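Local coordinates for cycloalternan-forming enzyme (PDB 5F7U), which is a multidomain member of glycoside hydrolase family 31, with a TIM-barrel domain and a family 6 carbohydrate-binding module, and holds glycans and magnesium ions, at residues Tyr120-Thr125 with Thr221-Gly226; Trp368-Glu373 with Gln659-Lys664; Phe397-Trp402 with Ile453-Val458. The protein carries 1 engineered substitution. One frame throughout, in Å; residues are numbered along the deposited sequence.

Interaction 1. Residues Tyr120-Thr125 with Thr221-Gly226; sequences YVQDVT and TANSLG
Tyr120 turns CG beside its backbone N and anti to its carbonyl carbon (chi1 -60°), which lays the phenol ring against the chain at Asn223-Gly226; Val121 has CG2 in the same position, anti to the carbonyl carbon and close to Leu225. The contact is a short antiparallel beta pairing in an all-beta region, where strand 106-129 meets strand 214-229 of the galactose mutarotase-like domain. Tyr120 and Gly226 form its non-hydrogen-bonded pair, with CA atoms 4.0 Å apart. Next to it, Val121 N donates to Leu225 O over 2.8 Å, nearly straight at the hydrogen (167°) and pointing almost along the C=O axis. CA of Tyr120 also approaches this oxygen in a CA-H...O contact.

The ring comes close because Gly226 has no side chain: CD1 of Tyr120 rests 3.6 Å from CA of Gly226. That CD1 lies still nearer, at 3.2 Å, to the carbonyl O of Asn223, while the carbonyl oxygens of Ser224 and Leu225 lie at the ring's edge, near its plane. Val121 and Leu225 run alongside each other and point the same way, meeting through CG2 and CD2; Tyr203 on strand 203-209 packs against both. Asn223 has positive phi and psi, so the chain leaves regular strand geometry here. A water bridges the gap, accepting from Asn223 N and lying near Val121 O. Ser224 turns away from Tyr120, and its OG bonds to Asn240.

Farther along, Gln122 bends at chi2, and its NE2 donates to OD1 of Asp123 at 2.9 Å, from above the carboxylate plane.

Interaction 2. Residues Trp368-Glu373 with Gln659-Lys664; sequences WMSANE and QFHSEK. With MG (magnesium ion), chain J; GLC (alpha-D-glucopyranose), chain F; GLC (alpha-D-glucopyranose), chain B; GLC (alpha-D-glucopyranose), chain C.
Here the first and last strands of the TIM barrel, 367-369 and 657-660, lie side by side and close the eight-stranded cylinder; both segments then continue as loops into the glycan pocket. The tight part is the strand end. Phe660 N donates to Trp368 O at 3.1 Å, nearly along the C=O axis, and CB of Trp368 packs on CG of Gln659. Phe660 takes the crowded first torsion, with CG between N and the carbonyl carbon (chi1 68°). This swings the ring under Met369, whose CA sits over its face in a CH-pi contact. The Met369 chain runs alongside the ring, CB 3.5 Å from CZ of Phe660, and its sulfur makes an oblique Met-aromatic contact.

Beyond Ser370 direct pairing is sparser and water does much of the joining. One water donates to both Ser370 O and Ser662 OG. Another is gripped four ways, by N and OE1 of Glu373, OG of Ser662 and O of Lys664; OE2 of Glu373 bonds to Ser670. A direct bond persists from Asn372 N to Ser662 O, at 3.0 Å. Lys664 is the exposed residue here, its NZ salt-bridged to OE1 of Glu663, which also bonds to Thr636.

His661 is set between protein and sugar. With CG anti to the backbone N, its ND1 makes a short but bent, weak bond to OG of Ser370, 2.7 Å away with 119° at the hydrogen. NE2 of His661 donates to O4 of the chain F glucopyranose at 2.9 Å and is also hydrogen-bonded to O3, with either as donor. Asn372 ND2 reaches O5 of the chain B glucopyranose as well as Glu400. At the far end Glu373 O binds the magnesium ion at 2.2 Å, alongside three waters, Asp375 and Asp379.

Interaction 3. Residues Phe397-Trp402 with Ile453-Val458; sequences FVLEQW and IVLWQV. With GLC (alpha-D-glucopyranose), chain F; GLC (alpha-D-glucopyranose), chain B.
Strands 397-399 and 453-457 run parallel as the second and third of the TIM barrel, crossing at -25° with axes 4.7 Å apart at closest. Three backbone bonds, each nearly along its C=O axis, join them: Val454 N to Phe397 O, Leu399 N to Val454 O, and Trp456 N to Leu399 O.

Phe397 and Leu399 pack against helices 377-389 and 439-448, Ile453 against the latter, and Leu455, on the same face, meets CB of Leu399 through CD2. CD1 of Ile453 touches CD1 of both Phe397 and Leu399 at 3.8 Å. On the other face Val398 and Val454 cross obliquely, meeting through their CG2 methyls.

At the strands' C-terminal ends, with Glu400 just past the first and Trp456 still in the second, lies part of the glycan pocket. The extended Glu400 side chain crosses Trp456 obliquely beside CD1, OE2 lying 3.3 Å from that atom with the carboxylate steeply tilted to the ring. Its OE1 accepts from O4 of the chain F glucopyranose at 2.7 Å, while OE2 forms a salt bridge with Lys535, which probably favours the ionised carboxylate. C5 of the chain B glucopyranose lies over one face of the Trp456 ring.

The crowded first torsion of Trp402 (chi1 72°) turns its indole against Leu455 and Trp456. CD1 of Leu455 sits squarely over the six-membered ring, 3.8 Å from its centroid. Trp456 O has two donors: NE2 of Gln457, whose OE1 bonds to Tyr570, from above the carbonyl plane, and Trp402 NE1, 3.1 Å from that oxygen, in the plane on a lone pair, straight to 174°.

In the fold
Interactions 2 and 3 are buried and belong to the same barrel: their centres are about 10 Å apart, and strands 367-369 and 396-399 are neighbours in its sheet. They meet directly where His661 packs on Glu400 and Asn372 O probably accepts from Gln401 NE2, and both touch the chain F and chain B sugars. Each passes from apolar strand packing to polar groups at the pocket, with metal and water more prominent in interaction 2. Interaction 1 is only partly buried, on the other side of the chain's centre, about 54 and 53 Å from the others by centres; its antiparallel pairing relies mainly on backbone and holds no sugar.

Interaction 1. Residues Tyr120-Thr125 with Thr221-Gly226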
loop_
_atom_site.group_PDB
_atom_site.type_symbol
_atom_site.label_atom_id
_atom_site.label_comp_id
_atom_site.label_asym_id
_atom_site.label_seq_id
_atom_site.Cartn_x
_atom_site.Cartn_y
_atom_site.Cartn_z
ATOM N N TYR A 120 6.978 12.383 34.404
ATOM C CA TYR A 120 7.965 12.234 33.334
ATOM C C TYR A 120 9.273 11.744 33.898
ATOM O O TYR A 120 9.529 11.889 35.074
ATOM C CB TYR A 120 8.207 13.558 32.601
ATOM C CG TYR A 120 6.980 14.150 31.950
ATOM C CD1 TYR A 120 6.639 13.800 30.635
ATOM C CD2 TYR A 120 6.168 15.080 32.635
ATOM C CE1 TYR A 120 5.518 14.344 30.015
ATOM C CE2 TYR A 120 5.037 15.621 32.026
ATOM C CZ TYR A 120 4.731 15.248 30.718
ATOM O OH TYR A 120 3.619 15.783 30.102
ATOM N N VAL A 121 10.086 11.136 33.040
ATOM C CA VAL A 121 11.460 10.791 33.399
ATOM C C VAL A 121 12.200 12.104 33.659
ATOM O O VAL A 121 12.107 13.043 32.855
ATOM C CB VAL A 121 12.155 9.978 32.274
ATOM C CG1 VAL A 121 13.635 9.813 32.561
ATOM C CG2 VAL A 121 11.501 8.609 32.121
ATOM N N GLN A 122 12.916 12.161 34.783
ATOM C CA GLN A 122 13.804 13.281 35.079
ATOM C C GLN A 122 15.231 12.938 34.636
ATOM O O GLN A 122 15.613 13.274 33.513
ATOM C CB GLN A 122 13.717 13.694 36.560
ATOM C CG GLN A 122 14.705 14.786 37.007
ATOM C CD GLN A 122 14.642 16.048 36.163
ATOM O OE1 GLN A 122 13.556 16.555 35.860
ATOM N NE2 GLN A 122 15.817 16.583 35.792
ATOM N N ASP A 123 15.990 12.252 35.501
ATOM C CA ASP A 123 17.390 11.906 35.244
ATOM C C ASP A 123 17.642 10.407 35.173
ATOM O O ASP A 123 16.910 9.618 35.769
ATOM C CB ASP A 123 18.285 12.463 36.369
ATOM C CG ASP A 123 18.249 13.977 36.461
ATOM O OD1 ASP A 123 17.893 14.652 35.488
ATOM O OD2 ASP A 123 18.590 14.509 37.535
ATOM N N VAL A 124 18.711 10.032 34.470
ATOM C CA VAL A 124 19.306 8.688 34.598
ATOM C C VAL A 124 20.206 8.713 35.831
ATOM O O VAL A 124 21.148 9.509 35.889
ATOM C CB VAL A 124 20.135 8.305 33.349
ATOM C CG1 VAL A 124 20.791 6.932 33.516
ATOM C CG2 VAL A 124 19.257 8.333 32.098
ATOM N N THR A 125 19.910 7.865 36.817
ATOM C CA THR A 125 20.714 7.799 38.029
ATOM C C THR A 125 21.776 6.707 37.970
ATOM O O THR A 125 22.817 6.823 38.615
ATOM C CB THR A 125 19.854 7.631 39.301
ATOM O OG1 THR A 125 19.092 6.429 39.209
ATOM C CG2 THR A 125 18.909 8.787 39.452
ATOM N N THR A 221 13.993 20.062 25.510
ATOM C CA THR A 221 13.727 20.511 26.870
ATOM C C THR A 221 13.681 19.297 27.784
ATOM O O THR A 221 13.573 19.433 29.006
ATOM C CB THR A 221 12.410 21.309 26.973
ATOM O OG1 THR A 221 11.340 20.539 26.433
ATOM C CG2 THR A 221 12.518 22.652 26.231
ATOM N N ALA A 222 13.778 18.114 27.164
ATOM C CA ALA A 222 13.741 16.816 27.836
ATOM C C ALA A 222 12.444 16.712 28.656
ATOM O O ALA A 222 11.453 17.360 28.280
ATOM C CB ALA A 222 15.007 16.581 28.661
ATOM N N ASN A 223 12.423 15.934 29.749
ATOM C CA ASN A 223 11.134 15.479 30.334
ATOM C C ASN A 223 10.137 15.103 29.216
ATOM O O ASN A 223 8.946 15.447 29.233
ATOM C CB ASN A 223 10.556 16.520 31.295
ATOM C CG ASN A 223 11.528 16.892 32.389
ATOM O OD1 ASN A 223 12.129 16.022 33.028
ATOM N ND2 ASN A 223 11.714 18.195 32.594
ATOM N N SER A 224 10.666 14.426 28.209
ATOM C CA SER A 224 9.887 14.160 27.018
ATOM C C SER A 224 9.044 12.894 27.241
ATOM O O SER A 224 7.924 12.772 26.728
ATOM C CB SER A 224 10.835 14.031 25.823
ATOM O OG SER A 224 11.664 12.880 25.944
ATOM N N LEU A 225 9.568 11.983 28.060
ATOM C CA LEU A 225 9.023 10.646 28.173
ATOM C C LEU A 225 8.231 10.503 29.465
ATOM O O LEU A 225 8.772 10.699 30.554
ATOM C CB LEU A 225 10.190 9.645 28.151
ATOM C CG LEU A 225 9.963 8.145 28.315
ATOM C CD1 LEU A 225 9.001 7.604 27.259
ATOM C CD2 LEU A 225 11.319 7.472 28.231
ATOM N N GLY A 226 6.955 10.157 29.332
ATOM C CA GLY A 226 6.053 10.214 30.481
ATOM C C GLY A 226 4.888 9.252 30.459
ATOM O O GLY A 226 4.640 8.578 29.455
HETATM O O HOH W 1 14.214 14.058 30.868
#

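Interaction 2. Residues Trp368-Glu373 with Gln659-Lys664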
loop_
_atom_site.group_PDB
_atom_site.type_symbol
_atom_site.label_atom_id
_atom_site.label_comp_id
_atom_site.label_asym_id
_atom_site.label_seq_id
_atom_site.Cartn_x
_atom_site.Cartn_y
_atom_site.Cartn_z
ATOM N N TRP A 368 -9.121 -9.070 -11.280
ATOM C CA TRP A 368 -10.272 -9.536 -10.515
ATOM C C TRP A 368 -11.544 -8.870 -10.995
ATOM O O TRP A 368 -11.584 -7.648 -11.095
ATOM C CB TRP A 368 -10.127 -9.185 -9.043
ATOM C CG TRP A 368 -9.039 -9.887 -8.315
ATOM C CD1 TRP A 368 -7.693 -9.754 -8.516
ATOM C CD2 TRP A 368 -9.205 -10.792 -7.218
ATOM N NE1 TRP A 368 -7.002 -10.549 -7.603
ATOM C CE2 TRP A 368 -7.912 -11.203 -6.811
ATOM C CE3 TRP A 368 -10.326 -11.320 -6.557
ATOM C CZ2 TRP A 368 -7.699 -12.097 -5.754
ATOM C CZ3 TRP A 368 -10.106 -12.244 -5.491
ATOM C CH2 TRP A 368 -8.798 -12.603 -5.107
ATOM N N MET A 369 -12.580 -9.675 -11.266
ATOM C CA MET A 369 -13.915 -9.156 -11.658
ATOM C C MET A 369 -14.897 -9.291 -10.515
ATOM O O MET A 369 -14.991 -10.344 -9.890
ATOM C CB MET A 369 -14.468 -9.953 -12.843
ATOM C CG MET A 369 -13.458 -10.092 -13.971
ATOM S SD MET A 369 -14.233 -10.450 -15.562
ATOM C CE MET A 369 -15.182 -11.920 -15.160
ATOM N N SER A 370 -15.670 -8.241 -10.273
ATOM C CA SER A 370 -16.588 -8.231 -9.133
ATOM C C SER A 370 -17.738 -7.285 -9.460
ATOM O O SER A 370 -17.532 -6.314 -10.182
ATOM C CB SER A 370 -15.849 -7.760 -7.875
ATOM O OG SER A 370 -16.727 -7.658 -6.755
ATOM N N ALA A 371 -18.920 -7.564 -8.910
ATOM C CA ALA A 371 -20.080 -6.652 -8.969
ATOM C C ALA A 371 -21.095 -7.134 -7.967
ATOM O O ALA A 371 -21.516 -8.302 -8.014
ATOM C CB ALA A 371 -20.705 -6.606 -10.368
ATOM N N ASN A 372 -21.518 -6.241 -7.071
ATOM C CA ASN A 372 -22.500 -6.648 -6.078
ATOM C C ASN A 372 -23.793 -7.151 -6.723
ATOM O O ASN A 372 -24.472 -8.009 -6.147
ATOM C CB ASN A 372 -22.797 -5.518 -5.089
ATOM C CG ASN A 372 -23.618 -5.990 -3.912
ATOM O OD1 ASN A 372 -24.845 -5.777 -3.871
ATOM N ND2 ASN A 372 -22.966 -6.662 -2.960
ATOM N N GLU A 373 -24.129 -6.630 -7.905
ATOM C CA GLU A 373 -25.362 -7.034 -8.603
ATOM C C GLU A 373 -25.420 -8.488 -9.114
ATOM O O GLU A 373 -26.505 -8.973 -9.471
ATOM C CB GLU A 373 -25.699 -6.060 -9.737
ATOM C CG GLU A 373 -24.745 -6.102 -10.924
ATOM C CD GLU A 373 -24.960 -4.927 -11.866
ATOM O OE1 GLU A 373 -24.637 -3.769 -11.494
ATOM O OE2 GLU A 373 -25.450 -5.170 -13.003
ATOM N N GLN A 659 -8.487 -4.718 -9.895
ATOM C CA GLN A 659 -9.833 -5.234 -9.550
ATOM C C GLN A 659 -10.898 -4.185 -9.869
ATOM O O GLN A 659 -10.752 -3.028 -9.455
ATOM C CB GLN A 659 -9.897 -5.566 -8.038
ATOM C CG GLN A 659 -11.222 -6.163 -7.517
ATOM C CD GLN A 659 -12.047 -5.247 -6.617
ATOM O OE1 GLN A 659 -12.999 -5.716 -5.977
ATOM N NE2 GLN A 659 -11.710 -3.953 -6.552
ATOM N N PHE A 660 -11.943 -4.575 -10.600
ATOM C CA PHE A 660 -13.145 -3.705 -10.737
ATOM C C PHE A 660 -14.271 -4.225 -9.875
ATOM O O PHE A 660 -14.344 -5.434 -9.589
ATOM C CB PHE A 660 -13.581 -3.447 -12.218
ATOM C CG PHE A 660 -14.113 -4.664 -12.956
ATOM C CD1 PHE A 660 -15.420 -5.139 -12.726
ATOM C CD2 PHE A 660 -13.327 -5.311 -13.934
ATOM C CE1 PHE A 660 -15.915 -6.243 -13.426
ATOM C CE2 PHE A 660 -13.815 -6.426 -14.631
ATOM C CZ PHE A 660 -15.120 -6.883 -14.386
ATOM N N HIS A 661 -15.157 -3.316 -9.471
ATOM C CA HIS A 661 -16.203 -3.642 -8.499
ATOM C C HIS A 661 -17.295 -2.573 -8.565
ATOM O O HIS A 661 -17.058 -1.438 -9.047
ATOM C CB HIS A 661 -15.581 -3.737 -7.077
ATOM C CG HIS A 661 -16.557 -4.105 -6.002
ATOM N ND1 HIS A 661 -17.439 -5.161 -6.120
ATOM C CD2 HIS A 661 -16.809 -3.532 -4.797
ATOM C CE1 HIS A 661 -18.190 -5.227 -5.028
ATOM N NE2 HIS A 661 -17.823 -4.256 -4.205
ATOM N N SER A 662 -18.496 -2.939 -8.113
ATOM C CA SER A 662 -19.600 -1.998 -8.064
ATOM C C SER A 662 -20.501 -2.274 -6.872
ATOM O O SER A 662 -20.712 -3.424 -6.493
ATOM C CB SER A 662 -20.410 -1.997 -9.371
ATOM O OG SER A 662 -20.837 -3.316 -9.692
ATOM N N GLU A 663 -21.071 -1.203 -6.333
ATOM C CA GLU A 663 -21.875 -1.264 -5.114
ATOM C C GLU A 663 -23.316 -1.786 -5.262
ATOM O O GLU A 663 -23.806 -2.554 -4.417
ATOM C CB GLU A 663 -21.940 0.141 -4.525
ATOM C CG GLU A 663 -22.703 0.189 -3.215
ATOM C CD GLU A 663 -22.895 1.591 -2.699
ATOM O OE1 GLU A 663 -23.511 2.435 -3.407
ATOM O OE2 GLU A 663 -22.427 1.832 -1.571
ATOM N N LYS A 664 -24.028 -1.323 -6.286
ATOM C CA LYS A 664 -25.500 -1.467 -6.294
ATOM C C LYS A 664 -25.952 -2.913 -6.466
ATOM O O LYS A 664 -25.352 -3.683 -7.220
ATOM C CB LYS A 664 -26.149 -0.553 -7.341
ATOM C CG LYS A 664 -25.929 0.954 -7.121
ATOM C CD LYS A 664 -26.494 1.435 -5.790
ATOM C CE LYS A 664 -26.464 2.955 -5.701
ATOM N NZ LYS A 664 -25.901 3.425 -4.400
HETATM MG MG MG J . -28.297 -9.717 -10.506
HETATM C C1 GLC F . -19.045 -3.251 1.957
HETATM C C2 GLC F . -17.820 -3.353 1.022
HETATM C C3 GLC F . -18.197 -3.326 -0.473
HETATM C C4 GLC F . -19.275 -4.380 -0.772
HETATM C C5 GLC F . -20.393 -4.358 0.280
HETATM C C6 GLC F . -21.399 -5.486 0.122
HETATM O O2 GLC F . -16.824 -2.396 1.397
HETATM O O3 GLC F . -17.054 -3.584 -1.308
HETATM O O4 GLC F . -19.840 -4.151 -2.076
HETATM O O5 GLC F . -19.912 -4.358 1.640
HETATM O O6 GLC F . -22.462 -5.204 1.053
HETATM C C1 GLC B . -23.757 -5.402 0.433
HETATM C C2 GLC B . -24.869 -4.997 1.409
HETATM C C3 GLC B . -25.070 -6.059 2.498
HETATM C C4 GLC B . -25.256 -7.449 1.891
HETATM C C5 GLC B . -24.043 -7.746 0.995
HETATM C C6 GLC B . -24.038 -9.136 0.372
HETATM O O2 GLC B . -24.534 -3.763 2.047
HETATM O O3 GLC B . -26.202 -5.725 3.311
HETATM O O4 GLC B . -25.368 -8.411 2.946
HETATM O O5 GLC B . -23.958 -6.747 -0.041
HETATM O O6 GLC B . -25.076 -9.205 -0.611
HETATM C C1 GLC C . -22.354 0.435 4.182
HETATM C C2 GLC C . -21.353 -0.444 4.943
HETATM C C3 GLC C . -20.181 -0.871 4.048
HETATM C C4 GLC C . -20.684 -1.622 2.809
HETATM C C5 GLC C . -21.705 -0.704 2.098
HETATM C C6 GLC C . -22.375 -1.351 0.894
HETATM O O1 GLC C . -21.787 1.728 3.930
HETATM O O2 GLC C . -20.856 0.282 6.067
HETATM O O3 GLC C . -19.269 -1.659 4.811
HETATM O O4 GLC C . -19.610 -1.919 1.886
HETATM O O5 GLC C . -22.755 -0.183 2.944
HETATM O O6 GLC C . -21.760 -0.719 -0.225
HETATM O O HOH W 2 -18.585 -4.024 -11.135
HETATM O O HOH W 3 -14.641 -7.469 -4.863
HETATM O O HOH W 4 -23.273 -3.843 -9.088
HETATM O O HOH W 5 -27.646 -8.435 -12.334
HETATM O O HOH W 6 -29.959 -10.311 -11.799
HETATM O O HOH W 7 -29.342 -8.233 -9.053
#

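Interaction 3. Residues Phe397-Trp402 with Ile453-Val458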
loop_
_atom_site.group_PDB
_atom_site.type_symbol
_atom_site.label_atom_id
_atom_site.label_comp_id
_atom_site.label_asym_id
_atom_site.label_seq_id
_atom_site.Cartn_x
_atom_site.Cartn_y
_atom_site.Cartn_z
ATOM N N PHE A 397 -12.413 -13.733 -9.464
ATOM C CA PHE A 397 -13.859 -13.565 -9.581
ATOM C C PHE A 397 -14.421 -13.468 -8.167
ATOM O O PHE A 397 -14.067 -14.270 -7.289
ATOM C CB PHE A 397 -14.483 -14.754 -10.332
ATOM C CG PHE A 397 -15.884 -14.496 -10.832
ATOM C CD1 PHE A 397 -16.984 -14.570 -9.978
ATOM C CD2 PHE A 397 -16.108 -14.221 -12.184
ATOM C CE1 PHE A 397 -18.273 -14.314 -10.449
ATOM C CE2 PHE A 397 -17.398 -13.970 -12.667
ATOM C CZ PHE A 397 -18.484 -14.020 -11.803
ATOM N N VAL A 398 -15.261 -12.475 -7.923
ATOM C CA VAL A 398 -15.793 -12.294 -6.574
ATOM C C VAL A 398 -17.307 -12.414 -6.631
ATOM O O VAL A 398 -17.923 -11.857 -7.539
ATOM C CB VAL A 398 -15.432 -10.906 -5.981
ATOM C CG1 VAL A 398 -15.976 -10.765 -4.549
ATOM C CG2 VAL A 398 -13.915 -10.658 -6.010
ATOM N N LEU A 399 -17.892 -13.140 -5.672
ATOM C CA LEU A 399 -19.344 -13.094 -5.467
ATOM C C LEU A 399 -19.652 -12.520 -4.105
ATOM O O LEU A 399 -19.139 -13.005 -3.099
ATOM C CB LEU A 399 -19.993 -14.484 -5.588
ATOM C CG LEU A 399 -20.219 -14.999 -7.008
ATOM C CD1 LEU A 399 -20.845 -16.375 -6.879
ATOM C CD2 LEU A 399 -21.156 -14.062 -7.767
ATOM N N GLU A 400 -20.511 -11.506 -4.085
ATOM C CA GLU A 400 -20.967 -10.910 -2.847
ATOM C C GLU A 400 -22.376 -11.326 -2.518
ATOM O O GLU A 400 -22.637 -11.807 -1.398
ATOM C CB GLU A 400 -20.865 -9.385 -2.906
ATOM C CG GLU A 400 -19.431 -8.905 -3.036
ATOM C CD GLU A 400 -19.256 -7.439 -2.720
ATOM O OE1 GLU A 400 -20.209 -6.645 -2.936
ATOM O OE2 GLU A 400 -18.148 -7.083 -2.253
ATOM N N GLN A 401 -23.273 -11.166 -3.487
ATOM C CA GLN A 401 -24.692 -11.409 -3.286
ATOM C C GLN A 401 -25.019 -12.888 -3.586
ATOM O O GLN A 401 -25.829 -13.222 -4.467
ATOM C CB GLN A 401 -25.498 -10.423 -4.133
ATOM C CG GLN A 401 -26.902 -10.210 -3.611
ATOM C CD GLN A 401 -27.739 -9.215 -4.385
ATOM O OE1 GLN A 401 -28.941 -9.163 -4.153
ATOM N NE2 GLN A 401 -27.149 -8.463 -5.315
ATOM N N TRP A 402 -24.377 -13.766 -2.816
ATOM C CA TRP A 402 -24.396 -15.203 -3.085
ATOM C C TRP A 402 -25.219 -15.998 -2.080
ATOM O O TRP A 402 -25.665 -17.107 -2.380
ATOM C CB TRP A 402 -22.953 -15.761 -3.129
ATOM C CG TRP A 402 -22.267 -15.834 -1.768
ATOM C CD1 TRP A 402 -21.484 -14.861 -1.188
ATOM C CD2 TRP A 402 -22.275 -16.945 -0.852
ATOM N NE1 TRP A 402 -21.023 -15.296 0.036
ATOM C CE2 TRP A 402 -21.504 -16.562 0.272
ATOM C CE3 TRP A 402 -22.878 -18.231 -0.864
ATOM C CZ2 TRP A 402 -21.297 -17.415 1.370
ATOM C CZ3 TRP A 402 -22.678 -19.077 0.236
ATOM C CH2 TRP A 402 -21.886 -18.661 1.339
ATOM N N ILE A 453 -12.441 -18.130 -7.622
ATOM C CA ILE A 453 -13.597 -17.418 -7.073
ATOM C C ILE A 453 -13.480 -17.252 -5.564
ATOM O O ILE A 453 -13.107 -18.189 -4.864
ATOM C CB ILE A 453 -14.926 -18.136 -7.450
ATOM C CG1 ILE A 453 -16.154 -17.282 -7.072
ATOM C CG2 ILE A 453 -15.012 -19.555 -6.861
ATOM C CD1 ILE A 453 -17.426 -17.711 -7.804
ATOM N N VAL A 454 -13.804 -16.068 -5.066
ATOM C CA VAL A 454 -13.882 -15.851 -3.613
ATOM C C VAL A 454 -15.305 -15.433 -3.212
ATOM O O VAL A 454 -16.029 -14.833 -4.021
ATOM C CB VAL A 454 -12.811 -14.837 -3.078
ATOM C CG1 VAL A 454 -11.406 -15.281 -3.483
ATOM C CG2 VAL A 454 -13.081 -13.427 -3.552
ATOM N N LEU A 455 -15.713 -15.793 -1.995
ATOM C CA LEU A 455 -17.053 -15.445 -1.495
ATOM C C LEU A 455 -16.981 -14.435 -0.351
ATOM O O LEU A 455 -16.143 -14.533 0.533
ATOM C CB LEU A 455 -17.781 -16.717 -1.005
ATOM C CG LEU A 455 -18.002 -17.826 -2.038
ATOM C CD1 LEU A 455 -18.844 -18.928 -1.390
ATOM C CD2 LEU A 455 -18.700 -17.293 -3.289
ATOM N N TRP A 456 -17.918 -13.500 -0.356
ATOM C CA TRP A 456 -17.987 -12.413 0.635
ATOM C C TRP A 456 -18.392 -12.965 2.003
ATOM O O TRP A 456 -19.285 -13.840 2.095
ATOM C CB TRP A 456 -19.027 -11.425 0.135
ATOM C CG TRP A 456 -19.202 -10.093 0.836
ATOM C CD1 TRP A 456 -18.571 -8.907 0.522
ATOM C CD2 TRP A 456 -20.126 -9.790 1.898
ATOM N NE1 TRP A 456 -19.049 -7.894 1.335
ATOM C CE2 TRP A 456 -20.005 -8.404 2.180
ATOM C CE3 TRP A 456 -21.050 -10.549 2.633
ATOM C CZ2 TRP A 456 -20.767 -7.769 3.175
ATOM C CZ3 TRP A 456 -21.807 -9.907 3.646
ATOM C CH2 TRP A 456 -21.654 -8.533 3.898
ATOM N N GLN A 457 -17.744 -12.441 3.042
ATOM C CA GLN A 457 -18.002 -12.831 4.436
ATOM C C GLN A 457 -17.943 -11.616 5.371
ATOM O O GLN A 457 -17.361 -10.580 5.020
ATOM C CB GLN A 457 -16.937 -13.837 4.913
ATOM C CG GLN A 457 -16.973 -15.179 4.213
ATOM C CD GLN A 457 -18.099 -16.055 4.728
ATOM O OE1 GLN A 457 -17.944 -16.730 5.738
ATOM N NE2 GLN A 457 -19.237 -16.028 4.056
ATOM N N VAL A 458 -18.536 -11.787 6.548
ATOM C CA VAL A 458 -18.445 -10.847 7.682
ATOM C C VAL A 458 -18.092 -11.625 8.965
ATOM O O VAL A 458 -18.297 -12.847 9.018
ATOM C CB VAL A 458 -19.740 -10.020 7.895
ATOM C CG1 VAL A 458 -19.871 -8.956 6.822
ATOM C CG2 VAL A 458 -20.979 -10.908 7.904
HETATM C C1 GLC F . -19.045 -3.251 1.957
HETATM C C2 GLC F . -17.820 -3.353 1.022
HETATM C C3 GLC F . -18.197 -3.326 -0.473
HETATM C C4 GLC F . -19.275 -4.380 -0.772
HETATM C C5 GLC F . -20.393 -4.358 0.280
HETATM C C6 GLC F . -21.399 -5.486 0.122
HETATM O O2 GLC F . -16.824 -2.396 1.397
HETATM O O3 GLC F . -17.054 -3.584 -1.308
HETATM O O4 GLC F . -19.840 -4.151 -2.076
HETATM O O5 GLC F . -19.912 -4.358 1.640
HETATM O O6 GLC F . -22.462 -5.204 1.053
HETATM C C1 GLC B . -23.757 -5.402 0.433
HETATM C C2 GLC B . -24.869 -4.997 1.409
HETATM C C3 GLC B . -25.070 -6.059 2.498
HETATM C C4 GLC B . -25.256 -7.449 1.891
HETATM C C5 GLC B . -24.043 -7.746 0.995
HETATM C C6 GLC B . -24.038 -9.136 0.372
HETATM O O2 GLC B . -24.534 -3.763 2.047
HETATM O O3 GLC B . -26.202 -5.725 3.311
HETATM O O4 GLC B . -25.368 -8.411 2.946
HETATM O O5 GLC B . -23.958 -6.747 -0.041
HETATM O O6 GLC B . -25.076 -9.205 -0.611
#